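D-alanyl-D-alanine carboxypeptidase (Penicillin binding protein) family protein (Francisella tularensis subsp. tularensis, PDB 6OSU) probably trims the terminal D-alanine from peptidoglycan precursor peptides, as a serine-type D-Ala-D-Ala carboxypeptidase of the S11 family. Local coordinates at residues A344-A352 against P384-T392; S326-N337 against A359-K370. All blocks are in the same frame, centred on the assembly; numbering follows the deposited sequence.

Contact 1: residues A344-A352 against P384-T392; sequences ADNIPNAKA and PNLNAPIKT
The carbonyl O of Pro-348 receives the backbone N-H of Ala-388 at 3.1 Å, in a nearly straight bond (165° at the hydrogen), and also has the CA of Asn-387 beside it at 3.4 Å, a weaker CH...O contact. This is loop-to-loop packing at the far end of the C-terminal domain of the penicillin-binding protein 5 type: a type II beta turn, Ile-347 to Ala-350, rests on the loop between strands 376-382 and 395-403. The turn presents its central carbonyl to the loop, leaving apolar groups to meet around that bond. Ala-388 CB rests against the end of the turn, 3.7 Å from Ala-350 CA, while the ring of Pro-348 lies across the side chain of Asn-387, its CG meeting Asn-387 CB at 3.7 Å. Val-421 and Val-396 also pack against Ile-390, whose CG1 stands beside the backbone N and anti to the carbonyl carbon (chi1 -55°). That branch reaches for Ile-347, and the two isoleucines meet tip to tip, CD1 to CD1 at 3.7 Å.

Contact 2: residues S326-N337 against A359-K370; sequences SKYENVLLYKAN and ASNQNIYKTVPK
Ile-364 sits against Leu-333 and Tyr-334 together: its CG2 touches Leu-333 CB at 3.7 Å, and its CG1 branch lies against Tyr-334 CB. With CG1 beside the backbone N and CG2 anti to it (chi1 -61°), the two branches divide between these neighbours. Leu-399 of strand 395-403 also packs on Ile-364 and Tyr-334. Further along, Leu-333 CD1 reaches Lys-366 CB, and Val-331 crosses Val-368 at about a right angle through their CG2 methyls. At the helix end, the Tyr-328 ring runs beside Pro-369, pointing the same way.

Strands 328-334 and 364-369 form a two-stranded antiparallel ribbon within the C-terminal domain of the penicillin-binding protein 5 type, the first strand following directly on helix 310-327. A classic beta bulge interrupts the ladder, with Leu-333 and Tyr-334 both opposite Ile-364. The Ile-364 carbonyl takes the N-H of Tyr-334 in its plane, on a lone pair, and a weak bond from Leu-333 N. Val-331 and Lys-366 pair through two backbone bonds.

From the bulge the Tyr-334 ring, its CG anti to the backbone N (chi1 175°), reaches the 359-362 loop, where the carbonyl oxygens of Ser-360 and Gln-362 lie at its edge, in plane. Its OH accepts from Ser-360 N at 3.2 Å and is also bonded to Ser-338 O. Nearby, Asn-363 OD1 receives Ala-336 N at 3.0 Å, and Asn-337 N is bonded to Ser-360 O at 2.8 Å. At the opposite end, Lys-370 N binds Lys-327 O from above the carbonyl plane. The side chain of Lys-370 crosses Glu-329, and its chain bends near its end, bringing NZ 2.9 Å from Tyr-328 O.

Overall arrangement
Both contacts belong to the C-terminal domain, at different depths from the catalytic part. Contact 2 lies at the junction, where helix 310-327 gives way to the two-stranded ribbon; contact 1 lies at the far tip, about 47 Å from the chain's centre. Their centres are 29 Å apart, their nearest atoms about 9 Å, and they do not touch. Along the chain they alternate: 326-337, 344-352, 359-370, 384-392. The intervening strands 340-343, 355-359 and 376-382 belong to the five-stranded antiparallel sheet, and the chain passes between ribbon and tip through these strands. Both lie away from the predicted active-site residues: contact 2 pairs the ribbon strands beside the helix, and contact 1 joins two loops.

Contact 1: residues A344-A352 against P384-T392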
loop_
_atom_site.group_PDB
_atom_site.type_symbol
_atom_site.label_atom_id
_atom_site.label_comp_id
_atom_site.label_asym_id
_atom_site.label_seq_id
_atom_site.Cartn_x
_atom_site.Cartn_y
_atom_site.Cartn_z
ATOM N N ALA A 344 -5.272 -23.696 39.421
ATOM C CA ALA A 344 -6.505 -24.359 39.016
ATOM C C ALA A 344 -7.464 -24.607 40.174
ATOM O O ALA A 344 -8.510 -25.235 39.969
ATOM C CB ALA A 344 -6.189 -25.689 38.324
ATOM N N ASP A 345 -7.148 -24.133 41.382
ATOM C CA ASP A 345 -8.010 -24.420 42.524
ATOM C C ASP A 345 -9.345 -23.701 42.412
ATOM O O ASP A 345 -10.376 -24.227 42.847
ATOM C CB ASP A 345 -7.314 -24.032 43.825
ATOM C CG ASP A 345 -5.901 -24.541 43.892
ATOM O OD1 ASP A 345 -5.168 -24.160 44.828
ATOM O OD2 ASP A 345 -5.520 -25.311 42.985
ATOM N N ASN A 346 -9.347 -22.500 41.833
ATOM C CA ASN A 346 -10.563 -21.696 41.817
ATOM C C ASN A 346 -11.580 -22.212 40.808
ATOM O O ASN A 346 -12.785 -21.998 40.986
ATOM C CB ASN A 346 -10.224 -20.233 41.527
ATOM C CG ASN A 346 -10.163 -19.392 42.784
ATOM O OD1 ASN A 346 -9.159 -19.388 43.496
ATOM N ND2 ASN A 346 -11.242 -18.672 43.066
ATOM N N ILE A 347 -11.131 -22.875 39.750
ATOM C CA ILE A 347 -12.087 -23.348 38.738
ATOM C C ILE A 347 -12.964 -24.436 39.353
ATOM O O ILE A 347 -12.466 -25.245 40.159
ATOM C CB ILE A 347 -11.347 -23.849 37.490
ATOM C CG1 ILE A 347 -11.591 -25.345 37.253
ATOM C CG2 ILE A 347 -9.852 -23.519 37.575
ATOM C CD1 ILE A 347 -10.678 -25.967 36.217
ATOM N N PRO A 348 -14.266 -24.473 39.059
ATOM C CA PRO A 348 -15.150 -25.404 39.772
ATOM C C PRO A 348 -14.841 -26.858 39.445
ATOM O O PRO A 348 -14.338 -27.186 38.369
ATOM C CB PRO A 348 -16.552 -24.999 39.294
ATOM C CG PRO A 348 -16.336 -24.274 38.026
ATOM C CD PRO A 348 -15.023 -23.566 38.181
ATOM N N ASN A 349 -15.130 -27.727 40.416
ATOM C CA ASN A 349 -14.980 -29.178 40.332
ATOM C C ASN A 349 -13.538 -29.630 40.154
ATOM O O ASN A 349 -13.309 -30.793 39.837
ATOM C CB ASN A 349 -15.819 -29.778 39.197
ATOM C CG ASN A 349 -17.259 -30.036 39.602
ATOM O OD1 ASN A 349 -17.529 -30.652 40.635
ATOM N ND2 ASN A 349 -18.193 -29.582 38.776
ATOM N N ALA A 350 -12.559 -28.761 40.370
ATOM C CA ALA A 350 -11.170 -29.090 40.082
ATOM C C ALA A 350 -10.437 -29.627 41.310
ATOM O O ALA A 350 -10.717 -29.242 42.450
ATOM C CB ALA A 350 -10.430 -27.865 39.545
ATOM N N LYS A 351 -9.473 -30.512 41.056
ATOM C CA LYS A 351 -8.599 -30.998 42.114
ATOM C C LYS A 351 -7.687 -29.870 42.578
ATOM O O LYS A 351 -7.277 -29.024 41.781
ATOM C CB LYS A 351 -7.772 -32.182 41.611
ATOM C CG LYS A 351 -7.561 -33.296 42.623
ATOM C CD LYS A 351 -7.846 -34.656 42.000
ATOM C CE LYS A 351 -6.764 -35.665 42.341
ATOM N NZ LYS A 351 -7.344 -36.982 42.726
ATOM N N ALA A 352 -7.359 -29.863 43.872
ATOM C CA ALA A 352 -6.694 -28.701 44.455
ATOM C C ALA A 352 -5.199 -28.647 44.143
ATOM O O ALA A 352 -4.586 -27.579 44.275
ATOM C CB ALA A 352 -6.906 -28.684 45.970
ATOM N N PRO A 384 -16.737 -18.556 31.462
ATOM C CA PRO A 384 -17.268 -18.548 32.838
ATOM C C PRO A 384 -17.863 -19.873 33.270
ATOM O O PRO A 384 -17.993 -20.110 34.477
ATOM C CB PRO A 384 -18.332 -17.443 32.802
ATOM C CG PRO A 384 -18.699 -17.313 31.362
ATOM C CD PRO A 384 -17.451 -17.612 30.585
ATOM N N ASN A 385 -18.227 -20.745 32.328
ATOM C CA ASN A 385 -18.783 -22.058 32.635
ATOM C C ASN A 385 -17.741 -23.163 32.520
ATOM O O ASN A 385 -18.077 -24.306 32.191
ATOM C CB ASN A 385 -19.972 -22.350 31.723
ATOM C CG ASN A 385 -20.945 -21.193 31.652
ATOM O OD1 ASN A 385 -21.112 -20.574 30.601
ATOM N ND2 ASN A 385 -21.587 -20.888 32.773
ATOM N N LEU A 386 -16.478 -22.843 32.783
ATOM C CA LEU A 386 -15.395 -23.813 32.691
ATOM C C LEU A 386 -15.273 -24.564 34.011
ATOM O O LEU A 386 -15.050 -23.951 35.061
ATOM C CB LEU A 386 -14.079 -23.118 32.347
ATOM C CG LEU A 386 -12.889 -24.042 32.103
ATOM C CD1 LEU A 386 -13.149 -24.923 30.891
ATOM C CD2 LEU A 386 -11.606 -23.246 31.931
ATOM N N ASN A 387 -15.415 -25.885 33.955
ATOM C CA ASN A 387 -15.216 -26.730 35.119
ATOM C C ASN A 387 -14.421 -27.959 34.705
ATOM O O ASN A 387 -14.365 -28.323 33.527
ATOM C CB ASN A 387 -16.549 -27.140 35.766
ATOM C CG ASN A 387 -17.658 -27.333 34.748
ATOM O OD1 ASN A 387 -17.630 -28.271 33.953
ATOM N ND2 ASN A 387 -18.650 -26.447 34.776
ATOM N N ALA A 388 -13.789 -28.589 35.691
ATOM C CA ALA A 388 -13.038 -29.803 35.429
ATOM C C ALA A 388 -13.995 -30.954 35.124
ATOM O O ALA A 388 -15.104 -31.009 35.662
ATOM C CB ALA A 388 -12.161 -30.151 36.628
ATOM N N PRO A 389 -13.581 -31.907 34.271
ATOM C CA PRO A 389 -12.262 -32.050 33.640
ATOM C C PRO A 389 -12.039 -31.198 32.389
ATOM O O PRO A 389 -12.991 -30.830 31.701
ATOM C CB PRO A 389 -12.224 -33.535 33.277
ATOM C CG PRO A 389 -13.646 -33.859 32.977
ATOM C CD PRO A 389 -14.470 -33.035 33.935
ATOM N N ILE A 390 -10.770 -30.896 32.111
ATOM C CA ILE A 390 -10.344 -30.208 30.899
ATOM C C ILE A 390 -9.170 -30.984 30.319
ATOM O O ILE A 390 -8.263 -31.383 31.058
ATOM C CB ILE A 390 -9.935 -28.747 31.175
ATOM C CG1 ILE A 390 -11.062 -27.990 31.881
ATOM C CG2 ILE A 390 -9.532 -28.050 29.884
ATOM C CD1 ILE A 390 -10.594 -26.756 32.614
ATOM N N LYS A 391 -9.181 -31.195 29.006
ATOM C CA LYS A 391 -8.130 -31.956 28.350
ATOM C C LYS A 391 -7.139 -31.026 27.658
ATOM O O LYS A 391 -7.466 -29.893 27.300
ATOM C CB LYS A 391 -8.708 -32.942 27.331
ATOM C CG LYS A 391 -7.711 -34.018 26.894
ATOM C CD LYS A 391 -8.029 -34.558 25.512
ATOM C CE LYS A 391 -9.117 -35.612 25.561
ATOM N NZ LYS A 391 -9.542 -36.007 24.192
ATOM N N THR A 392 -5.913 -31.523 27.484
ATOM C CA THR A 392 -4.908 -30.810 26.708
ATOM C C THR A 392 -5.412 -30.567 25.290
ATOM O O THR A 392 -5.874 -31.491 24.616
ATOM C CB THR A 392 -3.603 -31.608 26.674
ATOM O OG1 THR A 392 -2.989 -31.589 27.969
ATOM C CG2 THR A 392 -2.639 -31.030 25.647
#

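Contact 2: residues S326-N337 against A359-K370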
loop_
_atom_site.group_PDB
_atom_site.type_symbol
_atom_site.label_atom_id
_atom_site.label_comp_id
_atom_site.label_asym_id
_atom_site.label_seq_id
_atom_site.Cartn_x
_atom_site.Cartn_y
_atom_site.Cartn_z
ATOM N N SER A 326 2.830 9.098 13.069
ATOM C CA SER A 326 3.259 9.805 14.267
ATOM C C SER A 326 2.506 9.399 15.529
ATOM O O SER A 326 2.946 9.747 16.629
ATOM C CB SER A 326 3.112 11.318 14.069
ATOM O OG SER A 326 1.744 11.676 14.004
ATOM N N LYS A 327 1.389 8.683 15.410
ATOM C CA LYS A 327 0.597 8.332 16.580
ATOM C C LYS A 327 0.474 6.836 16.820
ATOM O O LYS A 327 -0.100 6.439 17.839
ATOM C CB LYS A 327 -0.805 8.951 16.475
ATOM C CG LYS A 327 -0.771 10.455 16.279
ATOM C CD LYS A 327 -1.939 11.146 16.946
ATOM C CE LYS A 327 -1.579 12.584 17.286
ATOM N NZ LYS A 327 -0.443 12.646 18.251
ATOM N N TYR A 328 1.009 5.994 15.938
ATOM C CA TYR A 328 0.820 4.554 16.034
ATOM C C TYR A 328 2.168 3.845 16.049
ATOM O O TYR A 328 3.230 4.457 15.902
ATOM C CB TYR A 328 -0.068 4.039 14.897
ATOM C CG TYR A 328 -1.527 4.343 15.120
ATOM C CD1 TYR A 328 -2.352 3.434 15.767
ATOM C CD2 TYR A 328 -2.079 5.549 14.704
ATOM C CE1 TYR A 328 -3.689 3.705 15.985
ATOM C CE2 TYR A 328 -3.417 5.832 14.918
ATOM C CZ TYR A 328 -4.216 4.904 15.559
ATOM O OH TYR A 328 -5.546 5.177 15.777
ATOM N N GLU A 329 2.107 2.527 16.216
ATOM C CA GLU A 329 3.270 1.723 16.553
ATOM C C GLU A 329 2.904 0.257 16.389
ATOM O O GLU A 329 1.776 -0.138 16.700
ATOM C CB GLU A 329 3.707 2.010 17.996
ATOM C CG GLU A 329 5.142 1.684 18.321
ATOM C CD GLU A 329 5.590 2.357 19.606
ATOM O OE1 GLU A 329 5.084 1.985 20.684
ATOM O OE2 GLU A 329 6.434 3.278 19.535
ATOM N N ASN A 330 3.847 -0.538 15.892
ATOM C CA ASN A 330 3.675 -1.983 15.785
ATOM C C ASN A 330 4.315 -2.637 17.002
ATOM O O ASN A 330 5.496 -2.403 17.288
ATOM C CB ASN A 330 4.284 -2.524 14.491
ATOM C CG ASN A 330 3.371 -2.333 13.293
ATOM O OD1 ASN A 330 2.307 -1.722 13.400
ATOM N ND2 ASN A 330 3.784 -2.851 12.145
ATOM N N VAL A 331 3.532 -3.441 17.722
ATOM C CA VAL A 331 3.978 -4.106 18.940
ATOM C C VAL A 331 3.567 -5.572 18.882
ATOM O O VAL A 331 2.429 -5.896 18.523
ATOM C CB VAL A 331 3.396 -3.436 20.205
ATOM C CG1 VAL A 331 3.876 -4.156 21.453
ATOM C CG2 VAL A 331 3.781 -1.965 20.261
ATOM N N LEU A 332 4.496 -6.458 19.234
ATOM C CA LEU A 332 4.187 -7.875 19.411
ATOM C C LEU A 332 3.628 -8.049 20.818
ATOM O O LEU A 332 4.379 -8.196 21.782
ATOM C CB LEU A 332 5.423 -8.739 19.189
ATOM C CG LEU A 332 5.195 -10.246 19.316
ATOM C CD1 LEU A 332 4.369 -10.764 18.146
ATOM C CD2 LEU A 332 6.514 -10.997 19.427
ATOM N N LEU A 333 2.299 -8.028 20.935
ATOM C CA LEU A 333 1.673 -8.104 22.250
ATOM C C LEU A 333 1.756 -9.507 22.839
ATOM O O LEU A 333 1.811 -9.662 24.065
ATOM C CB LEU A 333 0.218 -7.652 22.158
ATOM C CG LEU A 333 0.027 -6.259 21.553
ATOM C CD1 LEU A 333 -1.437 -5.982 21.240
ATOM C CD2 LEU A 333 0.577 -5.209 22.497
ATOM N N TYR A 334 1.754 -10.536 21.994
ATOM C CA TYR A 334 1.844 -11.916 22.455
ATOM C C TYR A 334 2.682 -12.713 21.469
ATOM O O TYR A 334 2.353 -12.775 20.280
ATOM C CB TYR A 334 0.457 -12.547 22.609
ATOM C CG TYR A 334 0.503 -14.014 22.970
ATOM C CD1 TYR A 334 0.826 -14.419 24.257
ATOM C CD2 TYR A 334 0.229 -14.993 22.024
ATOM C CE1 TYR A 334 0.875 -15.757 24.595
ATOM C CE2 TYR A 334 0.274 -16.337 22.352
ATOM C CZ TYR A 334 0.598 -16.714 23.641
ATOM O OH TYR A 334 0.646 -18.050 23.977
ATOM N N LYS A 335 3.759 -13.313 21.965
ATOM C CA LYS A 335 4.589 -14.214 21.179
ATOM C C LYS A 335 3.977 -15.610 21.223
ATOM O O LYS A 335 3.679 -16.125 22.306
ATOM C CB LYS A 335 6.017 -14.231 21.722
ATOM C CG LYS A 335 6.992 -15.060 20.912
ATOM C CD LYS A 335 8.374 -15.046 21.550
ATOM C CE LYS A 335 8.834 -13.623 21.844
ATOM N NZ LYS A 335 10.287 -13.556 22.181
ATOM N N ALA A 336 3.784 -16.209 20.049
ATOM C CA ALA A 336 3.085 -17.487 19.963
ATOM C C ALA A 336 3.781 -18.551 20.806
ATOM O O ALA A 336 5.002 -18.533 20.989
ATOM C CB ALA A 336 2.993 -17.947 18.508
ATOM N N ASN A 337 2.975 -19.474 21.339
ATOM C CA ASN A 337 3.419 -20.593 22.169
ATOM C C ASN A 337 3.978 -20.148 23.517
ATOM O O ASN A 337 4.687 -20.917 24.176
ATOM C CB ASN A 337 4.453 -21.460 21.438
ATOM C CG ASN A 337 4.068 -21.740 19.997
ATOM O OD1 ASN A 337 2.906 -22.004 19.692
ATOM N ND2 ASN A 337 5.048 -21.671 19.101
ATOM N N ALA A 359 -1.943 -21.509 26.154
ATOM C CA ALA A 359 -1.132 -20.898 25.110
ATOM C C ALA A 359 -1.903 -20.953 23.800
ATOM O O ALA A 359 -2.843 -21.738 23.645
ATOM C CB ALA A 359 0.227 -21.592 24.962
ATOM N N SER A 360 -1.495 -20.098 22.864
ATOM C CA SER A 360 -2.011 -20.090 21.503
ATOM C C SER A 360 -0.851 -20.192 20.522
ATOM O O SER A 360 0.235 -19.656 20.769
ATOM C CB SER A 360 -2.830 -18.820 21.225
ATOM O OG SER A 360 -3.084 -18.667 19.836
ATOM N N ASN A 361 -1.077 -20.891 19.414
ATOM C CA ASN A 361 -0.056 -20.992 18.378
ATOM C C ASN A 361 0.028 -19.740 17.516
ATOM O O ASN A 361 0.868 -19.687 16.611
ATOM C CB ASN A 361 -0.310 -22.217 17.493
ATOM C CG ASN A 361 -1.714 -22.243 16.906
ATOM O OD1 ASN A 361 -2.482 -21.291 17.047
ATOM N ND2 ASN A 361 -2.051 -23.340 16.237
ATOM N N GLN A 362 -0.810 -18.741 17.772
ATOM C CA GLN A 362 -0.850 -17.522 16.984
ATOM C C GLN A 362 -0.105 -16.400 17.697
ATOM O O GLN A 362 0.009 -16.388 18.925
ATOM C CB GLN A 362 -2.294 -17.087 16.724
ATOM C CG GLN A 362 -3.166 -18.152 16.095
ATOM C CD GLN A 362 -2.855 -18.358 14.630
ATOM O OE1 GLN A 362 -3.041 -17.454 13.814
ATOM N NE2 GLN A 362 -2.373 -19.548 14.285
ATOM N N ASN A 363 0.408 -15.460 16.910
ATOM C CA ASN A 363 0.934 -14.230 17.471
ATOM C C ASN A 363 -0.195 -13.231 17.696
ATOM O O ASN A 363 -1.306 -13.377 17.177
ATOM C CB ASN A 363 1.980 -13.604 16.544
ATOM C CG ASN A 363 3.219 -14.458 16.390
ATOM O OD1 ASN A 363 3.831 -14.871 17.375
ATOM N ND2 ASN A 363 3.597 -14.728 15.147
ATOM N N ILE A 364 0.101 -12.210 18.489
ATOM C CA ILE A 364 -0.679 -10.979 18.502
ATOM C C ILE A 364 0.296 -9.867 18.143
ATOM O O ILE A 364 1.038 -9.367 18.999
ATOM C CB ILE A 364 -1.366 -10.716 19.845
ATOM C CG1 ILE A 364 -2.350 -11.840 20.174
ATOM C CG2 ILE A 364 -2.108 -9.386 19.797
ATOM C CD1 ILE A 364 -3.160 -11.582 21.437
ATOM N N TYR A 365 0.322 -9.504 16.866
ATOM C CA TYR A 365 1.161 -8.433 16.343
ATOM C C TYR A 365 0.215 -7.362 15.822
ATOM O O TYR A 365 -0.456 -7.568 14.804
ATOM C CB TYR A 365 2.091 -8.961 15.251
ATOM C CG TYR A 365 3.104 -7.965 14.737
ATOM C CD1 TYR A 365 4.020 -7.362 15.594
ATOM C CD2 TYR A 365 3.164 -7.645 13.386
ATOM C CE1 TYR A 365 4.954 -6.453 15.118
ATOM C CE2 TYR A 365 4.090 -6.744 12.903
ATOM C CZ TYR A 365 4.983 -6.151 13.770
ATOM O OH TYR A 365 5.903 -5.249 13.282
ATOM N N LYS A 366 0.143 -6.231 16.527
ATOM C CA LYS A 366 -0.918 -5.260 16.307
ATOM C C LYS A 366 -0.357 -3.848 16.183
ATOM O O LYS A 366 0.668 -3.507 16.781
ATOM C CB LYS A 366 -1.949 -5.324 17.450
ATOM C CG LYS A 366 -3.307 -4.724 17.115
ATOM C CD LYS A 366 -4.280 -4.866 18.280
ATOM C CE LYS A 366 -5.462 -3.903 18.153
ATOM N NZ LYS A 366 -6.500 -4.364 17.184
ATOM N N THR A 367 -1.046 -3.032 15.389
ATOM C CA THR A 367 -0.760 -1.604 15.287
ATOM C C THR A 367 -1.622 -0.874 16.312
ATOM O O THR A 367 -2.851 -0.842 16.191
ATOM C CB THR A 367 -1.034 -1.099 13.873
ATOM O OG1 THR A 367 -0.201 -1.801 12.942
ATOM C CG2 THR A 367 -0.756 0.393 13.772
ATOM N N VAL A 368 -0.983 -0.294 17.323
ATOM C CA VAL A 368 -1.699 0.326 18.437
ATOM C C VAL A 368 -1.155 1.735 18.639
ATOM O O VAL A 368 -0.037 2.053 18.207
ATOM C CB VAL A 368 -1.572 -0.512 19.731
ATOM C CG1 VAL A 368 -2.204 -1.884 19.542
ATOM C CG2 VAL A 368 -0.116 -0.648 20.135
ATOM N N PRO A 369 -1.931 2.611 19.279
ATOM C CA PRO A 369 -1.428 3.962 19.562
ATOM C C PRO A 369 -0.175 3.919 20.425
ATOM O O PRO A 369 -0.063 3.109 21.348
ATOM C CB PRO A 369 -2.593 4.626 20.302
ATOM C CG PRO A 369 -3.806 3.865 19.858
ATOM C CD PRO A 369 -3.347 2.456 19.662
ATOM N N LYS A 370 0.779 4.805 20.107
ATOM C CA LYS A 370 1.996 4.908 20.906
ATOM C C LYS A 370 1.674 5.148 22.373
ATOM O O LYS A 370 2.353 4.621 23.262
ATOM C CB LYS A 370 2.884 6.039 20.387
ATOM C CG LYS A 370 3.706 5.721 19.156
ATOM C CD LYS A 370 4.803 6.765 18.987
ATOM C CE LYS A 370 4.736 7.452 17.631
ATOM N NZ LYS A 370 5.095 6.541 16.506
#